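Thymine dioxygenase (Neurospora crassa, PDB 5C3Q) probably hydroxylates the methyl group of thymine as a 2-oxoglutarate-dependent non-haem iron dioxygenase, here captured with nickel, 2-oxoglutarate and thymine bound. Local coordinates at residues F154-V165 against G220-D228; Q210-D218 against S270-P278. All coordinates share one frame; numbering follows the deposited sequence.

Contact 1: F154-V165 against G220-D228; sequences FFDQCKALHIEV and GSITLLFQD. With AKG (2-oxoglutaric acid), chain F.
F154 and F226 meet as a T-shaped pair: the edge of F154 is directed at the face of F226, with ring centroids 5.2 Å apart and planes inclined at 61°. From its CB, the F226 side chain runs toward the helix with CG anti to its own carbonyl carbon (chi1 -55°), which brings one flank of the ring forward. CD1, CE1 and CZ all lie beneath F154 CZ, and the closest of these approaches is 3.6 Å, between F226 CE1 and F154 CZ. The same flank also meets C158, whose SG is 3.8 Å from F226 CE1 in an oblique sulfur-aromatic contact. This sulfur lies 3.4 Å above the plane of the F154 ring, near its rim, so it touches both phenylalanines. F59 and V63 of helix 57-71 also pack on F154.

Farther along, L224 presents a single methyl to the helix. Its CD1 rests 3.6 Å from C158 O, a carbonyl already engaged by H162 N within the helix, and touches L161 CD2 and C158 CB as well. I222 reaches out through CG1 and CD1: CG1 lies 3.6 Å from H162 CD2, and CD1 lies 3.7 Å from V165 CG1. At this end H162 NE2 approaches S221 OG to 2.9 Å; S221 OG makes a weak hydrogen bond to C295 O. S221 and I222 form a classic beta bulge opposite C295.

The helical segment 154-165 runs at 128° to strand 222-227 and packs on one face of the major sheet. Aromatic, sulfur and aliphatic groups make up nearly all of this buried contact, so it depends on shape and dispersion, with the close polar approach between side chains confined to H162 and S221.

Contact 2: Q210-D218 against S270-P278; sequences QVRAGEHTD and STVHRVVEP. With NI (nickel (II) ion), chain E; AKG (2-oxoglutaric acid), chain F; TDR (thymine), chain G; EDO (1,2-ethanediol), chain H.
H216 and H273 reach from neighbouring antiparallel strands to the same nickel ion, each through NE2 at 2.2 Å from the metal. Both rings have CG placed between the backbone N and the carbonyl carbon (chi1 63° and 52°), and their planes meet obliquely at 55°. The other ring nitrogen of each is held by a backbone carbonyl of its own segment: H216 ND1 donates to G214 O at 2.7 Å, and H273 ND1 donates to T271 O at 2.9 Å, nearly within its ring plane. These second-shell bonds fix the ring rotations and leave both NE2 atoms turned to the metal. D218 supplies OD1, while its OD2 accepts from N255 ND2 and a metal-bound water and has T223 as a further partner. O1 and O5 of 2-oxoglutarate complete the six ligands.

Backbone bonds hold the two histidines in register, H216 N donating to H273 O and H273 N to H216 O. Beyond the histidines, V275 O takes two donors from the same face of its plane, A213 N at 2.9 Å and R212 N at 3.0 Å, the second bond being more bent. This classic bulge leaves A213 O to accept from V275 N.

Three waters bridge polar groups of the two segments. One accepts from R212 NH1 and donates to V276 O, while R212 NH2 is bound to P286 O. Another connects E215 OE1 with R274 NH1, R274 NE being paired with Q234 OE1. A third accepts from D218 N and donates to S270 OG and T271 O. S270 OG and T217 OG1 both bind the carboxylate of D258.

Two histidines and an aspartate on one side of the metal, in a His-X-Asp...His pattern, form the facial triad of the double-stranded beta-helix 2-oxoglutarate oxygenases.

In the fold
Although their centres lie about 19 Å apart, contacts 1 and 2 meet at the metal site: T223 OG1, on strand 222-227, is 2.6 Å from D218 OD2, probably as a hydrogen bond. Strands 213-216 and 222-227 follow each other in the chain but belong to the minor and major sheets of the fold. The 2-oxoglutarate lies between the two sheets, with L225 CD2 of contact 1 at 3.3 Å from its O3 and V275 CG2 of contact 2 at 3.5 Å from its C5. Thymine is closer to contact 2, its CM5 being 3.9 Å from H216 CD2, whereas in contact 1 the nearest atoms of the S221 side chain and thymine are about 9 Å apart.

Contact 1: F154-V165 against G220-D228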
loop_
_atom_site.group_PDB
_atom_site.type_symbol
_atom_site.label_atom_id
_atom_site.label_comp_id
_atom_site.label_asym_id
_atom_site.label_seq_id
_atom_site.Cartn_x
_atom_site.Cartn_y
_atom_site.Cartn_z
ATOM N N PHE A 154 -9.051 5.532 -12.051
ATOM C CA PHE A 154 -8.810 4.720 -10.858
ATOM C C PHE A 154 -8.149 5.532 -9.744
ATOM O O PHE A 154 -8.547 5.429 -8.585
ATOM C CB PHE A 154 -7.959 3.498 -11.201
ATOM C CG PHE A 154 -7.883 2.485 -10.094
ATOM C CD1 PHE A 154 -9.010 1.766 -9.716
ATOM C CD2 PHE A 154 -6.686 2.243 -9.437
ATOM C CE1 PHE A 154 -8.945 0.830 -8.700
ATOM C CE2 PHE A 154 -6.614 1.306 -8.419
ATOM C CZ PHE A 154 -7.746 0.597 -8.053
ATOM N N PHE A 155 -7.161 6.347 -10.102
ATOM C CA PHE A 155 -6.481 7.222 -9.136
ATOM C C PHE A 155 -7.482 8.086 -8.356
ATOM O O PHE A 155 -7.425 8.154 -7.126
ATOM C CB PHE A 155 -5.448 8.110 -9.852
ATOM C CG PHE A 155 -4.580 8.923 -8.923
ATOM C CD1 PHE A 155 -5.041 10.114 -8.380
ATOM C CD2 PHE A 155 -3.297 8.505 -8.607
ATOM C CE1 PHE A 155 -4.246 10.864 -7.526
ATOM C CE2 PHE A 155 -2.496 9.249 -7.755
ATOM C CZ PHE A 155 -2.969 10.431 -7.216
ATOM N N ASP A 156 -8.396 8.732 -9.078
ATOM C CA ASP A 156 -9.388 9.632 -8.467
ATOM C C ASP A 156 -10.434 8.897 -7.619
ATOM O O ASP A 156 -10.877 9.413 -6.595
ATOM C CB ASP A 156 -10.071 10.490 -9.539
ATOM C CG ASP A 156 -9.123 11.510 -10.162
ATOM O OD1 ASP A 156 -8.056 11.780 -9.565
ATOM O OD2 ASP A 156 -9.439 12.045 -11.246
ATOM N N GLN A 157 -10.809 7.690 -8.028
ATOM C CA GLN A 157 -11.723 6.872 -7.227
ATOM C C GLN A 157 -11.075 6.375 -5.927
ATOM O O GLN A 157 -11.733 6.321 -4.889
ATOM C CB GLN A 157 -12.253 5.703 -8.049
ATOM C CG GLN A 157 -13.171 6.155 -9.173
ATOM C CD GLN A 157 -13.888 5.003 -9.846
ATOM O OE1 GLN A 157 -14.363 4.078 -9.183
ATOM N NE2 GLN A 157 -13.976 5.055 -11.169
ATOM N N CYS A 158 -9.791 6.023 -5.984
ATOM C CA CYS A 158 -9.041 5.657 -4.778
ATOM C C CYS A 158 -8.800 6.875 -3.888
ATOM O O CYS A 158 -8.815 6.767 -2.660
ATOM C CB CYS A 158 -7.699 5.010 -5.133
ATOM S SG CYS A 158 -7.817 3.356 -5.852
ATOM N N LYS A 159 -8.561 8.026 -4.512
ATOM C CA LYS A 159 -8.443 9.298 -3.794
ATOM C C LYS A 159 -9.720 9.585 -3.002
ATOM O O LYS A 159 -9.661 10.019 -1.851
ATOM C CB LYS A 159 -8.158 10.432 -4.791
ATOM C CG LYS A 159 -8.313 11.851 -4.268
ATOM C CD LYS A 159 -8.118 12.844 -5.408
ATOM C CE LYS A 159 -8.555 14.244 -5.031
ATOM N NZ LYS A 159 -8.483 15.161 -6.206
ATOM N N ALA A 160 -10.869 9.332 -3.624
ATOM C CA ALA A 160 -12.164 9.495 -2.957
ATOM C C ALA A 160 -12.335 8.502 -1.800
ATOM O O ALA A 160 -12.833 8.869 -0.741
ATOM C CB ALA A 160 -13.301 9.354 -3.958
ATOM N N LEU A 161 -11.913 7.253 -1.998
ATOM C CA LEU A 161 -11.987 6.246 -0.929
ATOM C C LEU A 161 -11.090 6.595 0.262
ATOM O O LEU A 161 -11.464 6.375 1.414
ATOM C CB LEU A 161 -11.630 4.857 -1.468
ATOM C CG LEU A 161 -11.755 3.679 -0.499
ATOM C CD1 LEU A 161 -13.140 3.610 0.129
ATOM C CD2 LEU A 161 -11.433 2.374 -1.212
ATOM N N HIS A 162 -9.906 7.136 -0.014
ATOM C CA HIS A 162 -9.016 7.622 1.042
ATOM C C HIS A 162 -9.744 8.609 1.952
ATOM O O HIS A 162 -9.721 8.473 3.179
ATOM C CB HIS A 162 -7.785 8.298 0.435
ATOM C CG HIS A 162 -6.833 8.859 1.448
ATOM N ND1 HIS A 162 -6.093 9.997 1.218
ATOM C CD2 HIS A 162 -6.496 8.437 2.690
ATOM C CE1 HIS A 162 -5.343 10.254 2.275
ATOM N NE2 HIS A 162 -5.567 9.321 3.182
ATOM N N ILE A 163 -10.383 9.598 1.338
ATOM C CA ILE A 163 -11.114 10.620 2.083
ATOM C C ILE A 163 -12.175 9.972 2.977
ATOM O O ILE A 163 -12.317 10.354 4.134
ATOM C CB ILE A 163 -11.734 11.672 1.131
ATOM C CG1 ILE A 163 -10.623 12.540 0.529
ATOM C CG2 ILE A 163 -12.738 12.566 1.858
ATOM C CD1 ILE A 163 -11.030 13.305 -0.716
ATOM N N GLU A 164 -12.885 8.973 2.453
ATOM C CA GLU A 164 -13.961 8.317 3.207
ATOM C C GLU A 164 -13.437 7.450 4.349
ATOM O O GLU A 164 -14.037 7.415 5.418
ATOM C CB GLU A 164 -14.858 7.479 2.281
ATOM C CG GLU A 164 -15.560 8.262 1.171
ATOM C CD GLU A 164 -16.723 9.122 1.647
ATOM O OE1 GLU A 164 -16.866 9.367 2.870
ATOM O OE2 GLU A 164 -17.508 9.574 0.777
ATOM N N VAL A 165 -12.325 6.749 4.129
ATOM C CA VAL A 165 -11.714 5.947 5.191
ATOM C C VAL A 165 -11.232 6.839 6.337
ATOM O O VAL A 165 -11.415 6.498 7.501
ATOM C CB VAL A 165 -10.554 5.057 4.681
ATOM C CG1 VAL A 165 -9.834 4.383 5.845
ATOM C CG2 VAL A 165 -11.078 3.995 3.728
ATOM N N GLY A 220 2.906 6.293 4.482
ATOM C CA GLY A 220 1.916 7.381 4.483
ATOM C C GLY A 220 0.799 7.272 5.510
ATOM O O GLY A 220 1.013 6.812 6.634
ATOM N N SER A 221 -0.395 7.716 5.120
ATOM C CA SER A 221 -1.562 7.679 6.001
ATOM C C SER A 221 -2.170 6.277 5.981
ATOM O O SER A 221 -2.183 5.585 7.003
ATOM C CB SER A 221 -2.596 8.728 5.583
ATOM O OG SER A 221 -2.887 8.646 4.191
ATOM N N ILE A 222 -2.675 5.875 4.816
ATOM C CA ILE A 222 -3.135 4.506 4.589
ATOM C C ILE A 222 -2.705 4.004 3.208
ATOM O O ILE A 222 -2.317 4.783 2.326
ATOM C CB ILE A 222 -4.678 4.349 4.730
ATOM C CG1 ILE A 222 -5.422 5.094 3.617
ATOM C CG2 ILE A 222 -5.157 4.819 6.102
ATOM C CD1 ILE A 222 -6.926 4.881 3.627
ATOM N N THR A 223 -2.775 2.692 3.032
ATOM C CA THR A 223 -2.557 2.081 1.742
ATOM C C THR A 223 -3.782 1.255 1.408
ATOM O O THR A 223 -4.294 0.527 2.260
ATOM C CB THR A 223 -1.306 1.182 1.733
ATOM O OG1 THR A 223 -0.156 1.963 2.057
ATOM C CG2 THR A 223 -1.098 0.531 0.359
ATOM N N LEU A 224 -4.266 1.404 0.178
ATOM C CA LEU A 224 -5.355 0.588 -0.331
ATOM C C LEU A 224 -4.702 -0.461 -1.207
ATOM O O LEU A 224 -4.151 -0.130 -2.256
ATOM C CB LEU A 224 -6.338 1.435 -1.144
ATOM C CG LEU A 224 -6.848 2.701 -0.454
ATOM C CD1 LEU A 224 -7.644 3.557 -1.423
ATOM C CD2 LEU A 224 -7.679 2.351 0.770
ATOM N N LEU A 225 -4.738 -1.713 -0.760
ATOM C CA LEU A 225 -4.093 -2.810 -1.474
ATOM C C LEU A 225 -5.123 -3.726 -2.113
ATOM O O LEU A 225 -5.890 -4.401 -1.422
ATOM C CB LEU A 225 -3.185 -3.618 -0.541
ATOM C CG LEU A 225 -2.436 -4.738 -1.275
ATOM C CD1 LEU A 225 -1.284 -4.181 -2.095
ATOM C CD2 LEU A 225 -1.935 -5.781 -0.298
ATOM N N PHE A 226 -5.133 -3.734 -3.441
ATOM C CA PHE A 226 -5.987 -4.610 -4.222
ATOM C C PHE A 226 -5.118 -5.779 -4.680
ATOM O O PHE A 226 -4.133 -5.574 -5.396
ATOM C CB PHE A 226 -6.550 -3.860 -5.432
ATOM C CG PHE A 226 -7.285 -2.594 -5.083
ATOM C CD1 PHE A 226 -6.599 -1.397 -4.915
ATOM C CD2 PHE A 226 -8.663 -2.592 -4.944
ATOM C CE1 PHE A 226 -7.269 -0.226 -4.601
ATOM C CE2 PHE A 226 -9.344 -1.423 -4.621
ATOM C CZ PHE A 226 -8.647 -0.240 -4.452
ATOM N N GLN A 227 -5.453 -6.994 -4.249
ATOM C CA GLN A 227 -4.685 -8.177 -4.643
ATOM C C GLN A 227 -5.565 -9.156 -5.415
ATOM O O GLN A 227 -6.780 -9.215 -5.201
ATOM C CB GLN A 227 -4.038 -8.859 -3.427
ATOM C CG GLN A 227 -4.997 -9.455 -2.401
ATOM C CD GLN A 227 -4.277 -10.163 -1.258
ATOM O OE1 GLN A 227 -3.135 -10.599 -1.401
ATOM N NE2 GLN A 227 -4.951 -10.292 -0.120
ATOM N N ASP A 228 -4.947 -9.896 -6.334
ATOM C CA ASP A 228 -5.622 -10.994 -7.023
ATOM C C ASP A 228 -5.706 -12.199 -6.074
ATOM O O ASP A 228 -5.486 -12.052 -4.871
ATOM C CB ASP A 228 -4.931 -11.330 -8.366
ATOM C CG ASP A 228 -3.502 -11.854 -8.206
ATOM O OD1 ASP A 228 -3.072 -12.202 -7.081
ATOM O OD2 ASP A 228 -2.793 -11.914 -9.236
HETATM C C1 AKG F . 3.835 -2.536 -1.256
HETATM O O1 AKG F . 4.163 -1.691 -0.382
HETATM O O2 AKG F . 4.009 -2.320 -2.473
HETATM C C2 AKG F . 3.241 -3.817 -0.841
HETATM O O5 AKG F . 3.213 -4.118 0.350
HETATM C C3 AKG F . 2.675 -4.756 -1.889
HETATM C C4 AKG F . 1.967 -5.939 -1.235
HETATM C C5 AKG F . 1.321 -6.840 -2.262
HETATM O O3 AKG F . 0.352 -7.537 -1.895
HETATM O O4 AKG F . 1.767 -6.881 -3.429
#

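Contact 2: Q210-D218 against S270-P278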
loop_
_atom_site.group_PDB
_atom_site.type_symbol
_atom_site.label_atom_id
_atom_site.label_comp_id
_atom_site.label_asym_id
_atom_site.label_seq_id
_atom_site.Cartn_x
_atom_site.Cartn_y
_atom_site.Cartn_z
ATOM N N GLN A 210 15.109 -15.495 -0.609
ATOM C CA GLN A 210 14.402 -14.913 -1.755
ATOM C C GLN A 210 12.933 -14.633 -1.440
ATOM O O GLN A 210 12.235 -15.511 -0.952
ATOM C CB GLN A 210 14.475 -15.896 -2.932
ATOM C CG GLN A 210 13.707 -15.495 -4.177
ATOM C CD GLN A 210 14.457 -14.471 -4.994
ATOM O OE1 GLN A 210 15.371 -14.817 -5.751
ATOM N NE2 GLN A 210 14.080 -13.205 -4.852
ATOM N N VAL A 211 12.465 -13.422 -1.734
ATOM C CA VAL A 211 11.033 -13.101 -1.607
ATOM C C VAL A 211 10.503 -12.361 -2.835
ATOM O O VAL A 211 11.261 -12.013 -3.742
ATOM C CB VAL A 211 10.727 -12.293 -0.324
ATOM C CG1 VAL A 211 11.071 -13.113 0.909
ATOM C CG2 VAL A 211 11.468 -10.961 -0.306
ATOM N N ARG A 212 9.188 -12.153 -2.867
ATOM C CA ARG A 212 8.558 -11.365 -3.922
ATOM C C ARG A 212 8.565 -9.878 -3.555
ATOM O O ARG A 212 8.810 -9.032 -4.413
ATOM C CB ARG A 212 7.141 -11.877 -4.216
ATOM C CG ARG A 212 7.123 -12.951 -5.296
ATOM C CD ARG A 212 5.727 -13.479 -5.594
ATOM N NE ARG A 212 5.652 -14.060 -6.936
ATOM C CZ ARG A 212 4.644 -14.793 -7.405
ATOM N NH1 ARG A 212 3.585 -15.074 -6.651
ATOM N NH2 ARG A 212 4.699 -15.253 -8.650
ATOM N N ALA A 213 8.299 -9.571 -2.285
ATOM C CA ALA A 213 8.449 -8.212 -1.751
ATOM C C ALA A 213 9.007 -8.261 -0.332
ATOM O O ALA A 213 8.418 -8.888 0.545
ATOM C CB ALA A 213 7.122 -7.470 -1.765
ATOM N N GLY A 214 10.138 -7.589 -0.110
ATOM C CA GLY A 214 10.797 -7.585 1.196
ATOM C C GLY A 214 9.948 -6.971 2.294
ATOM O O GLY A 214 9.116 -6.099 2.034
ATOM N N GLU A 215 10.157 -7.432 3.526
ATOM C CA GLU A 215 9.427 -6.911 4.672
ATOM C C GLU A 215 9.652 -5.408 4.845
ATOM O O GLU A 215 10.759 -4.897 4.649
ATOM C CB GLU A 215 9.782 -7.670 5.958
ATOM C CG GLU A 215 11.224 -7.540 6.431
ATOM C CD GLU A 215 11.470 -8.272 7.740
ATOM O OE1 GLU A 215 10.850 -9.330 7.961
ATOM O OE2 GLU A 215 12.296 -7.797 8.548
ATOM N N HIS A 216 8.585 -4.703 5.198
ATOM C CA HIS A 216 8.641 -3.259 5.341
ATOM C C HIS A 216 7.379 -2.750 6.016
ATOM O O HIS A 216 6.416 -3.501 6.200
ATOM C CB HIS A 216 8.744 -2.615 3.962
ATOM C CG HIS A 216 7.549 -2.873 3.109
ATOM N ND1 HIS A 216 7.295 -4.102 2.542
ATOM C CD2 HIS A 216 6.511 -2.078 2.767
ATOM C CE1 HIS A 216 6.163 -4.048 1.870
ATOM N NE2 HIS A 216 5.666 -2.834 1.992
ATOM N N THR A 217 7.403 -1.476 6.387
ATOM C CA THR A 217 6.197 -0.735 6.727
ATOM C C THR A 217 5.944 0.286 5.622
ATOM O O THR A 217 6.892 0.769 4.979
ATOM C CB THR A 217 6.330 -0.008 8.078
ATOM O OG1 THR A 217 7.477 0.850 8.062
ATOM C CG2 THR A 217 6.464 -1.003 9.226
ATOM N N ASP A 218 4.673 0.601 5.386
ATOM C CA ASP A 218 4.305 1.660 4.448
ATOM C C ASP A 218 4.514 3.014 5.118
ATOM O O ASP A 218 4.525 3.106 6.348
ATOM C CB ASP A 218 2.854 1.502 3.978
ATOM C CG ASP A 218 2.650 0.296 3.060
ATOM O OD1 ASP A 218 3.627 -0.381 2.672
ATOM O OD2 ASP A 218 1.487 0.026 2.711
ATOM N N SER A 270 1.149 0.800 12.494
ATOM C CA SER A 270 1.652 0.556 11.148
ATOM C C SER A 270 2.440 -0.742 11.202
ATOM O O SER A 270 3.476 -0.812 11.856
ATOM C CB SER A 270 2.549 1.694 10.668
ATOM O OG SER A 270 3.024 1.410 9.358
ATOM N N THR A 271 1.941 -1.763 10.516
ATOM C CA THR A 271 2.383 -3.139 10.744
ATOM C C THR A 271 3.254 -3.646 9.606
ATOM O O THR A 271 3.002 -3.351 8.432
ATOM C CB THR A 271 1.158 -4.052 10.933
ATOM O OG1 THR A 271 0.360 -3.525 12.000
ATOM C CG2 THR A 271 1.553 -5.483 11.272
ATOM N N VAL A 272 4.274 -4.418 9.974
ATOM C CA VAL A 272 5.235 -4.963 9.028
ATOM C C VAL A 272 4.543 -6.027 8.185
ATOM O O VAL A 272 3.794 -6.855 8.708
ATOM C CB VAL A 272 6.458 -5.567 9.756
ATOM C CG1 VAL A 272 7.413 -6.247 8.778
ATOM C CG2 VAL A 272 7.199 -4.487 10.545
ATOM N N HIS A 273 4.793 -5.987 6.879
ATOM C CA HIS A 273 4.242 -6.960 5.950
ATOM C C HIS A 273 5.216 -7.230 4.804
ATOM O O HIS A 273 6.172 -6.486 4.598
ATOM C CB HIS A 273 2.886 -6.486 5.416
ATOM C CG HIS A 273 2.906 -5.101 4.859
ATOM N ND1 HIS A 273 3.071 -3.982 5.649
ATOM C CD2 HIS A 273 2.787 -4.652 3.590
ATOM C CE1 HIS A 273 3.055 -2.904 4.886
ATOM N NE2 HIS A 273 2.884 -3.285 3.635
ATOM N N ARG A 274 4.962 -8.312 4.074
ATOM C CA ARG A 274 5.844 -8.762 3.005
ATOM C C ARG A 274 5.045 -9.609 2.026
ATOM O O ARG A 274 3.881 -9.922 2.279
ATOM C CB ARG A 274 7.008 -9.580 3.576
ATOM C CG ARG A 274 6.614 -10.957 4.091
ATOM C CD ARG A 274 7.745 -11.633 4.845
ATOM N NE ARG A 274 7.375 -12.987 5.250
ATOM C CZ ARG A 274 8.208 -13.877 5.785
ATOM N NH1 ARG A 274 9.484 -13.575 5.996
ATOM N NH2 ARG A 274 7.761 -15.083 6.103
ATOM N N VAL A 275 5.674 -9.974 0.912
ATOM C CA VAL A 275 5.091 -10.936 -0.015
ATOM C C VAL A 275 6.103 -12.051 -0.263
ATOM O O VAL A 275 7.235 -11.789 -0.667
ATOM C CB VAL A 275 4.675 -10.300 -1.356
ATOM C CG1 VAL A 275 3.934 -11.315 -2.219
ATOM C CG2 VAL A 275 3.789 -9.085 -1.125
ATOM N N VAL A 276 5.680 -13.287 -0.011
ATOM C CA VAL A 276 6.526 -14.464 -0.194
ATOM C C VAL A 276 5.850 -15.412 -1.177
ATOM O O VAL A 276 4.890 -15.032 -1.848
ATOM C CB VAL A 276 6.821 -15.172 1.153
ATOM C CG1 VAL A 276 7.617 -14.250 2.064
ATOM C CG2 VAL A 276 5.538 -15.627 1.843
ATOM N N GLU A 277 6.365 -16.635 -1.279
ATOM C CA GLU A 277 5.704 -17.686 -2.043
ATOM C C GLU A 277 4.253 -17.834 -1.612
ATOM O O GLU A 277 3.945 -17.706 -0.426
ATOM C CB GLU A 277 6.413 -19.027 -1.840
ATOM C CG GLU A 277 7.650 -19.213 -2.693
ATOM C CD GLU A 277 8.231 -20.604 -2.551
ATOM O OE1 GLU A 277 8.066 -21.417 -3.484
ATOM O OE2 GLU A 277 8.832 -20.888 -1.495
ATOM N N PRO A 278 3.351 -18.106 -2.570
ATOM C CA PRO A 278 1.990 -18.478 -2.181
ATOM C C PRO A 278 2.008 -19.749 -1.327
ATOM O O PRO A 278 2.860 -20.607 -1.545
ATOM C CB PRO A 278 1.287 -18.740 -3.518
ATOM C CG PRO A 278 2.139 -18.110 -4.566
ATOM C CD PRO A 278 3.533 -18.057 -4.031
HETATM NI NI NI E . 3.527 -2.363 1.689
HETATM C C1 AKG F . 3.835 -2.536 -1.256
HETATM O O1 AKG F . 4.163 -1.691 -0.382
HETATM O O2 AKG F . 4.009 -2.320 -2.473
HETATM C C2 AKG F . 3.241 -3.817 -0.841
HETATM O O5 AKG F . 3.213 -4.118 0.350
HETATM C C3 AKG F . 2.675 -4.756 -1.889
HETATM C C4 AKG F . 1.967 -5.939 -1.235
HETATM C C5 AKG F . 1.321 -6.840 -2.262
HETATM O O3 AKG F . 0.352 -7.537 -1.895
HETATM O O4 AKG F . 1.767 -6.881 -3.429
HETATM N N1 TDR G . 6.490 3.974 -1.946
HETATM C C2 TDR G . 5.599 4.990 -1.435
HETATM O O2 TDR G . 5.425 6.015 -2.065
HETATM N N3 TDR G . 4.916 4.783 -0.179
HETATM C C4 TDR G . 5.109 3.579 0.564
HETATM O O4 TDR G . 4.514 3.438 1.618
HETATM C C5 TDR G . 6.017 2.540 0.053
HETATM C CM5 TDR G . 6.264 1.261 0.789
HETATM C C6 TDR G . 6.708 2.765 -1.220
HETATM C C1 EDO H . 0.243 -5.796 15.153
HETATM O O1 EDO H . 1.189 -6.483 15.981
HETATM C C2 EDO H . 0.440 -4.295 15.324
HETATM O O2 EDO H . 1.537 -3.840 14.519
HETATM O O HOH W 1 3.099 -14.593 -3.937
HETATM O O HOH W 2 11.054 -11.344 5.884
HETATM O O HOH W 3 2.719 -0.526 7.151
HETATM O O HOH W 4 1.418 -1.967 1.165
#